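Local coordinates for MmcR (Streptomyces lavendulae, PDB 3GWZ), which transfers a methyl group from S-adenosyl-L-methionine to the 6-hydroxyl of 6-demethylmitomycins A and B, forming the methoxyquinone of mitomycins A and B, at residues A[164-169]-A[327-332]; A[185-190]-A[273-278]; A[259-264]-A[279-284]. One frame throughout, in Å; residues are numbered along the deposited sequence.

Interaction 1: A[164-169]-A[327-332]; sequences SFWQLT and VLVGGA. With SAH (S-adenosyl-L-homocysteine), chain G.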
loop_
_atom_site.group_PDB
_atom_site.type_symbol
_atom_site.label_atom_id
_atom_site.label_comp_id
_atom_site.label_asym_id
_atom_site.label_seq_id
_atom_site.Cartn_x
_atom_site.Cartn_y
_atom_site.Cartn_z
ATOM N N SER A 164 28.624 -16.089 10.286
ATOM C CA SER A 164 27.473 -16.713 10.931
ATOM C C SER A 164 26.199 -15.911 10.693
ATOM O O SER A 164 26.244 -14.724 10.358
ATOM C CB SER A 164 27.703 -16.870 12.438
ATOM O OG SER A 164 27.658 -15.609 13.084
ATOM N N PHE A 165 25.057 -16.570 10.853
ATOM C CA PHE A 165 23.780 -15.889 10.700
ATOM C C PHE A 165 23.667 -14.729 11.694
ATOM O O PHE A 165 23.194 -13.648 11.355
ATOM C CB PHE A 165 22.611 -16.864 10.887
ATOM C CG PHE A 165 21.253 -16.219 10.699
ATOM C CD1 PHE A 165 20.754 -15.987 9.428
ATOM C CD2 PHE A 165 20.496 -15.825 11.793
ATOM C CE1 PHE A 165 19.503 -15.390 9.241
ATOM C CE2 PHE A 165 19.248 -15.214 11.623
ATOM C CZ PHE A 165 18.750 -15.002 10.342
ATOM N N TRP A 166 24.101 -14.945 12.929
ATOM C CA TRP A 166 23.975 -13.873 13.921
ATOM C C TRP A 166 24.930 -12.713 13.629
ATOM O O TRP A 166 24.608 -11.553 13.891
ATOM C CB TRP A 166 24.176 -14.393 15.342
ATOM C CG TRP A 166 23.111 -15.327 15.796
ATOM C CD1 TRP A 166 23.289 -16.556 16.361
ATOM C CD2 TRP A 166 21.692 -15.116 15.730
ATOM N NE1 TRP A 166 22.075 -17.118 16.659
ATOM C CE2 TRP A 166 21.077 -16.258 16.280
ATOM C CE3 TRP A 166 20.887 -14.076 15.256
ATOM C CZ2 TRP A 166 19.692 -16.395 16.362
ATOM C CZ3 TRP A 166 19.504 -14.211 15.337
ATOM C CH2 TRP A 166 18.923 -15.358 15.885
ATOM N N GLN A 167 26.103 -13.023 13.086
ATOM C CA GLN A 167 27.067 -11.974 12.779
ATOM C C GLN A 167 26.591 -11.153 11.591
ATOM O O GLN A 167 26.730 -9.935 11.576
ATOM C CB GLN A 167 28.455 -12.559 12.497
ATOM C CG GLN A 167 29.536 -11.513 12.291
ATOM C CD GLN A 167 29.714 -10.616 13.508
ATOM O OE1 GLN A 167 29.944 -9.415 13.379
ATOM N NE2 GLN A 167 29.593 -11.196 14.696
ATOM N N LEU A 168 26.027 -11.821 10.592
ATOM C CA LEU A 168 25.513 -11.107 9.427
ATOM C C LEU A 168 24.389 -10.148 9.817
ATOM O O LEU A 168 24.379 -8.975 9.410
ATOM C CB LEU A 168 25.014 -12.088 8.357
ATOM C CG LEU A 168 24.418 -11.376 7.140
ATOM C CD1 LEU A 168 25.518 -10.630 6.393
ATOM C CD2 LEU A 168 23.724 -12.366 6.215
ATOM N N THR A 169 23.440 -10.639 10.611
ATOM C CA THR A 169 22.301 -9.810 10.999
ATOM C C THR A 169 22.732 -8.713 11.984
ATOM O O THR A 169 22.099 -7.655 12.081
ATOM C CB THR A 169 21.121 -10.655 11.568
ATOM O OG1 THR A 169 21.589 -11.520 12.610
ATOM C CG2 THR A 169 20.481 -11.512 10.458
ATOM N N VAL A 327 20.023 -25.371 9.233
ATOM C CA VAL A 327 20.787 -24.681 8.212
ATOM C C VAL A 327 21.281 -23.295 8.651
ATOM O O VAL A 327 22.452 -22.957 8.459
ATOM C CB VAL A 327 19.939 -24.602 6.919
ATOM C CG1 VAL A 327 20.460 -23.545 5.975
ATOM C CG2 VAL A 327 19.912 -25.970 6.270
ATOM N N LEU A 328 20.407 -22.502 9.262
ATOM C CA LEU A 328 20.748 -21.118 9.562
ATOM C C LEU A 328 21.649 -20.972 10.790
ATOM O O LEU A 328 22.639 -20.250 10.755
ATOM C CB LEU A 328 19.489 -20.270 9.765
ATOM C CG LEU A 328 18.581 -20.084 8.545
ATOM C CD1 LEU A 328 17.416 -19.179 8.910
ATOM C CD2 LEU A 328 19.370 -19.500 7.385
ATOM N N VAL A 329 21.282 -21.636 11.877
ATOM C CA VAL A 329 21.966 -21.430 13.155
ATOM C C VAL A 329 22.322 -22.722 13.882
ATOM O O VAL A 329 22.746 -22.695 15.042
ATOM C CB VAL A 329 21.122 -20.526 14.109
ATOM C CG1 VAL A 329 20.963 -19.123 13.527
ATOM C CG2 VAL A 329 19.761 -21.159 14.398
ATOM N N GLY A 330 22.164 -23.854 13.206
ATOM C CA GLY A 330 22.438 -25.135 13.824
ATOM C C GLY A 330 21.494 -25.475 14.963
ATOM O O GLY A 330 21.837 -26.244 15.862
ATOM N N GLY A 331 20.297 -24.905 14.922
ATOM C CA GLY A 331 19.281 -25.193 15.916
ATOM C C GLY A 331 18.479 -26.441 15.617
ATOM O O GLY A 331 18.804 -27.201 14.715
ATOM N N ALA A 332 17.416 -26.644 16.391
ATOM C CA ALA A 332 16.577 -27.830 16.288
ATOM C C ALA A 332 15.362 -27.642 17.177
ATOM O O ALA A 332 15.459 -27.038 18.244
ATOM C CB ALA A 332 17.346 -29.073 16.737
HETATM N N SAH G . 11.473 -13.648 20.754
HETATM C CA SAH G . 11.346 -13.045 19.383
HETATM C CB SAH G . 12.572 -13.283 18.479
HETATM C CG SAH G . 12.951 -14.751 18.208
HETATM S SD SAH G . 14.304 -14.879 17.046
HETATM C C SAH G . 10.117 -13.590 18.713
HETATM O O SAH G . 9.651 -13.012 17.726
HETATM O OXT SAH G . 9.554 -14.607 19.141
HETATM C "C5'" SAH G . 15.659 -15.097 18.183
HETATM C "C4'" SAH G . 16.210 -13.776 18.757
HETATM O "O4'" SAH G . 17.353 -13.973 19.622
HETATM C "C3'" SAH G . 16.658 -12.724 17.737
HETATM O "O3'" SAH G . 15.793 -11.581 17.835
HETATM C "C2'" SAH G . 18.082 -12.328 18.136
HETATM O "O2'" SAH G . 18.324 -10.916 18.095
HETATM C "C1'" SAH G . 18.148 -12.769 19.580
HETATM N N9 SAH G . 19.503 -13.117 20.064
HETATM C C8 SAH G . 20.381 -13.952 19.464
HETATM N N7 SAH G . 21.511 -14.067 20.207
HETATM C C5 SAH G . 21.342 -13.300 21.311
HETATM C C6 SAH G . 22.136 -12.979 22.513
HETATM N N6 SAH G . 23.365 -13.533 22.651
HETATM N N1 SAH G . 21.602 -12.128 23.430
HETATM C C2 SAH G . 20.383 -11.593 23.269
HETATM N N3 SAH G . 19.600 -11.845 22.198
HETATM C C4 SAH G . 20.021 -12.676 21.212
HETATM O O HOH W 1 25.141 -19.340 11.578
#

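Interaction 2: A[185-190]-A[273-278]; sequences SVSLTE and LIKHVL. With SAH (S-adenosyl-L-homocysteine), chain G.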
loop_
_atom_site.group_PDB
_atom_site.type_symbol
_atom_site.label_atom_id
_atom_site.label_comp_id
_atom_site.label_asym_id
_atom_site.label_seq_id
_atom_site.Cartn_x
_atom_site.Cartn_y
_atom_site.Cartn_z
ATOM N N SER A 185 6.660 -10.750 11.914
ATOM C CA SER A 185 5.308 -10.994 11.415
ATOM C C SER A 185 4.706 -12.208 12.116
ATOM O O SER A 185 3.556 -12.188 12.565
ATOM C CB SER A 185 5.331 -11.215 9.898
ATOM O OG SER A 185 6.113 -12.355 9.562
ATOM N N VAL A 186 5.497 -13.269 12.201
ATOM C CA VAL A 186 5.113 -14.448 12.957
ATOM C C VAL A 186 4.781 -14.056 14.399
ATOM O O VAL A 186 3.761 -14.480 14.961
ATOM C CB VAL A 186 6.239 -15.508 12.919
ATOM C CG1 VAL A 186 5.982 -16.603 13.938
ATOM C CG2 VAL A 186 6.349 -16.094 11.524
ATOM N N SER A 187 5.634 -13.224 14.983
ATOM C CA SER A 187 5.492 -12.856 16.393
ATOM C C SER A 187 4.218 -12.060 16.657
ATOM O O SER A 187 3.559 -12.247 17.675
ATOM C CB SER A 187 6.715 -12.070 16.871
ATOM O OG SER A 187 6.672 -11.909 18.278
ATOM N N LEU A 188 3.861 -11.179 15.731
ATOM C CA LEU A 188 2.636 -10.403 15.884
ATOM C C LEU A 188 1.420 -11.305 16.080
ATOM O O LEU A 188 0.552 -11.020 16.901
ATOM C CB LEU A 188 2.438 -9.479 14.687
ATOM C CG LEU A 188 3.152 -8.136 14.836
ATOM C CD1 LEU A 188 3.364 -7.458 13.483
ATOM C CD2 LEU A 188 2.367 -7.229 15.782
ATOM N N THR A 189 1.368 -12.405 15.338
ATOM C CA THR A 189 0.255 -13.331 15.462
ATOM C C THR A 189 0.291 -14.062 16.800
ATOM O O THR A 189 -0.710 -14.136 17.520
ATOM C CB THR A 189 0.260 -14.355 14.316
ATOM O OG1 THR A 189 0.236 -13.661 13.062
ATOM C CG2 THR A 189 -0.943 -15.281 14.416
ATOM N N GLU A 190 1.459 -14.596 17.134
ATOM C CA GLU A 190 1.625 -15.358 18.364
ATOM C C GLU A 190 1.401 -14.505 19.599
ATOM O O GLU A 190 0.983 -15.017 20.632
ATOM C CB GLU A 190 3.031 -15.957 18.428
ATOM C CG GLU A 190 3.313 -16.967 17.343
ATOM C CD GLU A 190 4.754 -17.424 17.351
ATOM O OE1 GLU A 190 5.634 -16.629 17.759
ATOM O OE2 GLU A 190 5.001 -18.575 16.941
ATOM N N LEU A 273 9.976 -14.562 29.993
ATOM C CA LEU A 273 9.445 -15.136 28.765
ATOM C C LEU A 273 10.598 -15.343 27.798
ATOM O O LEU A 273 11.501 -14.516 27.720
ATOM C CB LEU A 273 8.392 -14.221 28.141
ATOM C CG LEU A 273 7.094 -13.994 28.928
ATOM C CD1 LEU A 273 7.319 -12.975 30.019
ATOM C CD2 LEU A 273 5.994 -13.521 28.000
ATOM N N ILE A 274 10.571 -16.457 27.075
ATOM C CA ILE A 274 11.610 -16.756 26.090
ATOM C C ILE A 274 10.965 -17.520 24.928
ATOM O O ILE A 274 10.655 -18.696 25.035
ATOM C CB ILE A 274 12.807 -17.503 26.728
ATOM C CG1 ILE A 274 13.973 -17.632 25.741
ATOM C CG2 ILE A 274 12.396 -18.874 27.275
ATOM C CD1 ILE A 274 15.307 -17.972 26.429
ATOM N N LYS A 275 10.729 -16.816 23.830
ATOM C CA LYS A 275 9.920 -17.345 22.735
ATOM C C LYS A 275 10.763 -17.466 21.479
ATOM O O LYS A 275 11.360 -16.481 21.048
ATOM C CB LYS A 275 8.727 -16.410 22.467
ATOM C CG LYS A 275 7.875 -16.802 21.268
ATOM C CD LYS A 275 6.516 -16.091 21.259
ATOM C CE LYS A 275 6.602 -14.652 20.741
ATOM N NZ LYS A 275 6.877 -14.571 19.271
ATOM N N HIS A 276 10.806 -18.674 20.913
ATOM C CA HIS A 276 11.544 -18.963 19.689
ATOM C C HIS A 276 13.007 -18.551 19.807
ATOM O O HIS A 276 13.614 -18.049 18.852
ATOM C CB HIS A 276 10.879 -18.295 18.477
ATOM C CG HIS A 276 9.518 -18.835 18.170
ATOM N ND1 HIS A 276 9.224 -20.183 18.222
ATOM C CD2 HIS A 276 8.371 -18.214 17.803
ATOM C CE1 HIS A 276 7.955 -20.367 17.904
ATOM N NE2 HIS A 276 7.416 -19.187 17.643
ATOM N N VAL A 277 13.566 -18.760 20.991
ATOM C CA VAL A 277 14.976 -18.491 21.204
ATOM C C VAL A 277 15.720 -19.800 21.410
ATOM O O VAL A 277 16.699 -20.080 20.719
ATOM C CB VAL A 277 15.214 -17.518 22.390
ATOM C CG1 VAL A 277 16.684 -17.563 22.854
ATOM C CG2 VAL A 277 14.822 -16.104 21.993
ATOM N N LEU A 278 15.242 -20.624 22.341
ATOM C CA LEU A 278 15.992 -21.820 22.704
ATOM C C LEU A 278 16.166 -22.764 21.521
ATOM O O LEU A 278 17.156 -23.477 21.444
ATOM C CB LEU A 278 15.349 -22.547 23.885
ATOM C CG LEU A 278 15.325 -21.709 25.162
ATOM C CD1 LEU A 278 14.698 -22.499 26.301
ATOM C CD2 LEU A 278 16.744 -21.247 25.526
HETATM N N SAH G . 11.473 -13.648 20.754
HETATM C CA SAH G . 11.346 -13.045 19.383
HETATM C CB SAH G . 12.572 -13.283 18.479
HETATM C CG SAH G . 12.951 -14.751 18.208
HETATM S SD SAH G . 14.304 -14.879 17.046
HETATM C C SAH G . 10.117 -13.590 18.713
HETATM O O SAH G . 9.651 -13.012 17.726
HETATM O OXT SAH G . 9.554 -14.607 19.141
HETATM C "C5'" SAH G . 15.659 -15.097 18.183
HETATM C "C4'" SAH G . 16.210 -13.776 18.757
HETATM O "O4'" SAH G . 17.353 -13.973 19.622
HETATM C "C3'" SAH G . 16.658 -12.724 17.737
HETATM O "O3'" SAH G . 15.793 -11.581 17.835
HETATM C "C2'" SAH G . 18.082 -12.328 18.136
HETATM O "O2'" SAH G . 18.324 -10.916 18.095
HETATM C "C1'" SAH G . 18.148 -12.769 19.580
HETATM N N9 SAH G . 19.503 -13.117 20.064
HETATM C C8 SAH G . 20.381 -13.952 19.464
HETATM N N7 SAH G . 21.511 -14.067 20.207
HETATM C C5 SAH G . 21.342 -13.300 21.311
HETATM C C6 SAH G . 22.136 -12.979 22.513
HETATM N N6 SAH G . 23.365 -13.533 22.651
HETATM N N1 SAH G . 21.602 -12.128 23.430
HETATM C C2 SAH G . 20.383 -11.593 23.269
HETATM N N3 SAH G . 19.600 -11.845 22.198
HETATM C C4 SAH G . 20.021 -12.676 21.212
#

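Interaction 3: A[259-264]-A[279-284]; sequences GDFFET and HDWDDD. With SAH (S-adenosyl-L-homocysteine), chain G.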
loop_
_atom_site.group_PDB
_atom_site.type_symbol
_atom_site.label_atom_id
_atom_site.label_comp_id
_atom_site.label_asym_id
_atom_site.label_seq_id
_atom_site.Cartn_x
_atom_site.Cartn_y
_atom_site.Cartn_z
ATOM N N GLY A 259 21.741 -6.128 25.444
ATOM C CA GLY A 259 22.569 -7.066 26.175
ATOM C C GLY A 259 22.694 -8.420 25.504
ATOM O O GLY A 259 22.302 -8.599 24.352
ATOM N N ASP A 260 23.246 -9.370 26.246
ATOM C CA ASP A 260 23.578 -10.688 25.730
ATOM C C ASP A 260 23.075 -11.692 26.749
ATOM O O ASP A 260 23.562 -11.719 27.890
ATOM C CB ASP A 260 25.105 -10.791 25.574
ATOM C CG ASP A 260 25.570 -12.170 25.138
ATOM O OD1 ASP A 260 24.751 -13.116 25.112
ATOM O OD2 ASP A 260 26.773 -12.306 24.829
ATOM N N PHE A 261 22.097 -12.513 26.367
ATOM C CA PHE A 261 21.496 -13.428 27.348
ATOM C C PHE A 261 22.430 -14.551 27.825
ATOM O O PHE A 261 22.083 -15.317 28.734
ATOM C CB PHE A 261 20.107 -13.955 26.916
ATOM C CG PHE A 261 20.063 -14.558 25.527
ATOM C CD1 PHE A 261 20.935 -15.569 25.159
ATOM C CD2 PHE A 261 19.111 -14.138 24.609
ATOM C CE1 PHE A 261 20.883 -16.132 23.884
ATOM C CE2 PHE A 261 19.049 -14.704 23.335
ATOM C CZ PHE A 261 19.940 -15.698 22.973
ATOM N N PHE A 262 23.622 -14.636 27.247
ATOM C CA PHE A 262 24.625 -15.566 27.777
ATOM C C PHE A 262 25.375 -14.944 28.952
ATOM O O PHE A 262 26.075 -15.637 29.691
ATOM C CB PHE A 262 25.631 -15.979 26.707
ATOM C CG PHE A 262 25.076 -16.924 25.689
ATOM C CD1 PHE A 262 24.809 -18.242 26.020
ATOM C CD2 PHE A 262 24.836 -16.495 24.392
ATOM C CE1 PHE A 262 24.297 -19.122 25.067
ATOM C CE2 PHE A 262 24.330 -17.361 23.443
ATOM C CZ PHE A 262 24.059 -18.673 23.778
ATOM N N GLU A 263 25.225 -13.635 29.113
ATOM C CA GLU A 263 25.956 -12.900 30.138
ATOM C C GLU A 263 25.018 -12.270 31.152
ATOM O O GLU A 263 25.366 -12.137 32.323
ATOM C CB GLU A 263 26.820 -11.813 29.499
ATOM C CG GLU A 263 27.881 -12.337 28.532
ATOM C CD GLU A 263 28.729 -13.469 29.113
ATOM O OE1 GLU A 263 28.997 -13.469 30.337
ATOM O OE2 GLU A 263 29.134 -14.363 28.337
ATOM N N THR A 264 23.822 -11.893 30.704
ATOM C CA THR A 264 22.921 -11.092 31.526
ATOM C C THR A 264 21.464 -11.530 31.458
ATOM O O THR A 264 20.910 -11.711 30.372
ATOM C CB THR A 264 22.982 -9.615 31.097
ATOM O OG1 THR A 264 24.342 -9.165 31.131
ATOM C CG2 THR A 264 22.127 -8.746 32.009
ATOM N N HIS A 279 15.217 -22.764 20.589
ATOM C CA HIS A 279 15.344 -23.663 19.446
ATOM C C HIS A 279 16.445 -23.246 18.456
ATOM O O HIS A 279 16.769 -23.994 17.526
ATOM C CB HIS A 279 13.989 -23.922 18.771
ATOM C CG HIS A 279 13.442 -22.759 18.004
ATOM N ND1 HIS A 279 12.285 -22.847 17.256
ATOM C CD2 HIS A 279 13.896 -21.493 17.840
ATOM C CE1 HIS A 279 12.042 -21.684 16.678
ATOM N NE2 HIS A 279 13.006 -20.844 17.013
ATOM N N ASP A 280 17.038 -22.074 18.677
ATOM C CA ASP A 280 18.201 -21.648 17.898
ATOM C C ASP A 280 19.494 -22.286 18.379
ATOM O O ASP A 280 20.502 -22.214 17.678
ATOM C CB ASP A 280 18.394 -20.137 17.978
ATOM C CG ASP A 280 17.237 -19.369 17.389
ATOM O OD1 ASP A 280 16.494 -19.939 16.564
ATOM O OD2 ASP A 280 17.075 -18.194 17.755
ATOM N N TRP A 281 19.473 -22.889 19.571
ATOM C CA TRP A 281 20.712 -23.257 20.269
ATOM C C TRP A 281 20.861 -24.753 20.559
ATOM O O TRP A 281 19.870 -25.451 20.772
ATOM C CB TRP A 281 20.823 -22.451 21.576
ATOM C CG TRP A 281 20.773 -20.961 21.330
ATOM C CD1 TRP A 281 19.686 -20.130 21.475
ATOM C CD2 TRP A 281 21.844 -20.139 20.851
ATOM N NE1 TRP A 281 20.029 -18.841 21.119
ATOM C CE2 TRP A 281 21.346 -18.823 20.734
ATOM C CE3 TRP A 281 23.179 -20.390 20.502
ATOM C CZ2 TRP A 281 22.138 -17.767 20.290
ATOM C CZ3 TRP A 281 23.960 -19.342 20.077
ATOM C CH2 TRP A 281 23.441 -18.046 19.968
ATOM N N ASP A 282 22.102 -25.242 20.579
ATOM C CA ASP A 282 22.338 -26.644 20.947
ATOM C C ASP A 282 22.166 -26.843 22.452
ATOM O O ASP A 282 21.951 -25.879 23.194
ATOM C CB ASP A 282 23.701 -27.167 20.447
ATOM C CG ASP A 282 24.893 -26.485 21.116
ATOM O OD1 ASP A 282 24.751 -25.920 22.218
ATOM O OD2 ASP A 282 25.989 -26.516 20.521
ATOM N N ASP A 283 22.246 -28.092 22.904
ATOM C CA ASP A 283 21.957 -28.407 24.304
ATOM C C ASP A 283 22.832 -27.623 25.274
ATOM O O ASP A 283 22.334 -27.043 26.237
ATOM C CB ASP A 283 22.097 -29.912 24.567
ATOM C CG ASP A 283 20.991 -30.726 23.921
ATOM O OD1 ASP A 283 20.053 -30.133 23.340
ATOM O OD2 ASP A 283 21.060 -31.970 23.991
ATOM N N ASP A 284 24.138 -27.610 25.022
ATOM C CA ASP A 284 25.066 -26.882 25.884
ATOM C C ASP A 284 24.665 -25.413 26.026
ATOM O O ASP A 284 24.614 -24.869 27.135
ATOM C CB ASP A 284 26.498 -26.991 25.347
ATOM C CG ASP A 284 27.099 -28.382 25.547
ATOM O OD1 ASP A 284 26.523 -29.183 26.322
ATOM O OD2 ASP A 284 28.151 -28.674 24.932
HETATM N N SAH G . 11.473 -13.648 20.754
HETATM C CA SAH G . 11.346 -13.045 19.383
HETATM C CB SAH G . 12.572 -13.283 18.479
HETATM C CG SAH G . 12.951 -14.751 18.208
HETATM S SD SAH G . 14.304 -14.879 17.046
HETATM C C SAH G . 10.117 -13.590 18.713
HETATM O O SAH G . 9.651 -13.012 17.726
HETATM O OXT SAH G . 9.554 -14.607 19.141
HETATM C "C5'" SAH G . 15.659 -15.097 18.183
HETATM C "C4'" SAH G . 16.210 -13.776 18.757
HETATM O "O4'" SAH G . 17.353 -13.973 19.622
HETATM C "C3'" SAH G . 16.658 -12.724 17.737
HETATM O "O3'" SAH G . 15.793 -11.581 17.835
HETATM C "C2'" SAH G . 18.082 -12.328 18.136
HETATM O "O2'" SAH G . 18.324 -10.916 18.095
HETATM C "C1'" SAH G . 18.148 -12.769 19.580
HETATM N N9 SAH G . 19.503 -13.117 20.064
HETATM C C8 SAH G . 20.381 -13.952 19.464
HETATM N N7 SAH G . 21.511 -14.067 20.207
HETATM C C5 SAH G . 21.342 -13.300 21.311
HETATM C C6 SAH G . 22.136 -12.979 22.513
HETATM N N6 SAH G . 23.365 -13.533 22.651
HETATM N N1 SAH G . 21.602 -12.128 23.430
HETATM C C2 SAH G . 20.383 -11.593 23.269
HETATM N N3 SAH G . 19.600 -11.845 22.198
HETATM C C4 SAH G . 20.021 -12.676 21.212
#

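Interaction 1: A[164-169]-A[327-332]
Phe165 and Trp166, in the first turn of helix 165-171, pack against Leu328 and Val329 at the C-terminal end of helix 316-329. In this class I methyltransferase of the COMT subfamily, the contact joins the indole that lines the cofactor pocket to the end of helix 316-329. The apolar part centres on CG1 of Val329, which lies 3.8 Å from CD2 of Phe165. CB of Phe165 touches Leu328 O at 3.4 Å. With CG anti to the backbone N (chi1 -178°), the Phe165 ring runs alongside the helix end, and its CD1 comes 4.3 Å from CD2 of Leu328. Phe157 and Phe179 meet the Phe165 ring edge-to-face.

A CH-pi contact comes next. The same CG1 of Val329 sits off-centre over the five-membered ring of Trp166, 4.2 Å from its centroid and 29° from the ring normal. The opposite face of the indole is taken by the S-adenosyl-L-homocysteine, whose C8 lies above it. At the far rim, CZ3 of Trp166 approaches C2' of the ribose at 3.7 Å, so one flat side chain separates the cofactor from the valine.

The polar bonds lie within 164-169 or pass through water. Ser164 is the N-cap of helix 165-171, its OG accepting from the backbone N of Gln167. Phe165 O accepts from both N and OG1 of Thr169, which arrive from opposite faces of its carbonyl plane. Between the two helices a single water bridges the backbones, accepting from Phe165 N at 2.9 Å and donating to Leu328 O at 2.8 Å.

Interaction 2: A[185-190]-A[273-278]
The amino-acid end of the cofactor site is built here, where helix 173-197 faces the C-terminal end of strand 271-275 in the Rossmann-like sheet of the methyltransferase domain. Lys275 is the central group. Its chain leaves the strand extended, then bends at its last two torsions (chi3 80°, chi4 70°), which brings NZ between the helix and the ligand. There NZ donates to three oxygens. On the helix it meets OG of Ser187 at 2.8 Å and, in a salt bridge, OE1 of Glu190. On the ligand, Lys275 NZ reaches the carboxylate OXT of S-adenosyl-L-homocysteine at 2.7 Å. Three acceptors around one buried ammonium would be expected to fix its position and keep it charged. The backbone of the same residue serves the amino group of the same moiety, since the ligand N donates to Lys275 O at 2.9 Å.

Glu190 divides its carboxylate between two partners. While OE1 meets the lysine, OE2 accepts, through its syn lone pair, from His276 NE2, at 2.6 Å and nearly straight (172°). The acceptor lies in the imidazole plane, and carboxylate and ring are nearly coplanar, so the bond restrains the rotation of both groups. The other ring nitrogen of His276, ND1, is hydrogen-bonded to Asp307 OD1.

Ser187 OG is also bonded to Ser215 OG, at the start of helix 215-223. Strand 271-275 runs between strands 205-209 and 302-308, and the side chain of Lys275 packs on Leu216 of helix 215-223 and on Ile306 of strand 302-308.

Interaction 3: A[259-264]-A[279-284]
Phe262 and Trp281 reach for each other from opposite directions. From CB of Phe262, which points toward the 279-284 segment, CG stands anti to the carbonyl carbon (chi1 -73°), and the ring stands edge-on to the indole face. CD2 passes N6 of the S-adenosyl-L-homocysteine adenine at 3.7 Å. Beyond it, CE2 of Phe262 touches CH2 of Trp281 at 3.7 Å, and CZ, at the tip, lies over the indole between CZ3 and CE3. This is a T-shaped pair, the edge of Phe262 toward the face of the six-membered ring, with centroids 4.9 Å apart and planes at 88°.

Together with Phe261, these two rings form an aromatic cluster beside the adenine in the cofactor pocket of the class I methyltransferase fold. Phe261 lays one face over the base, close to C6, while its CZ comes 3.7 Å from NE1 of Trp281; the indole in turn presents its edge to N7. The base is read by the loop itself. The adenine N6 donates to Asp260 OD1 at 2.9 Å, nearly straight (170°). The adenine N1 accepts from the backbone N of Phe261 at 3.0 Å. Asp260 OD1 also accepts from Phe262 N in an Asx turn, reached from above the carboxylate plane.

Overall arrangement
All three interactions lie in the methyltransferase domain and touch the same S-adenosyl-L-homocysteine: interaction 2 at its amino-acid end, interaction 1 along the ribose and one side of the base, interaction 3 at the adenine. Their centres are about 13 Å (1 and 3), 16 Å (2 and 3) and 17 Å (1 and 2) apart. Interactions 2 and 3, whose segments alternate, both fall inside the loop closed by interaction 1. Helices 165-171 and 173-197 are consecutive, and strand 271-275 of the mixed sheet leads through 279-284, with the probable proton acceptor His279, into helix 283-296. Trp166 meets Trp281, and Val277 packs on Phe261, so interaction 3 adjoins both others around the one cofactor.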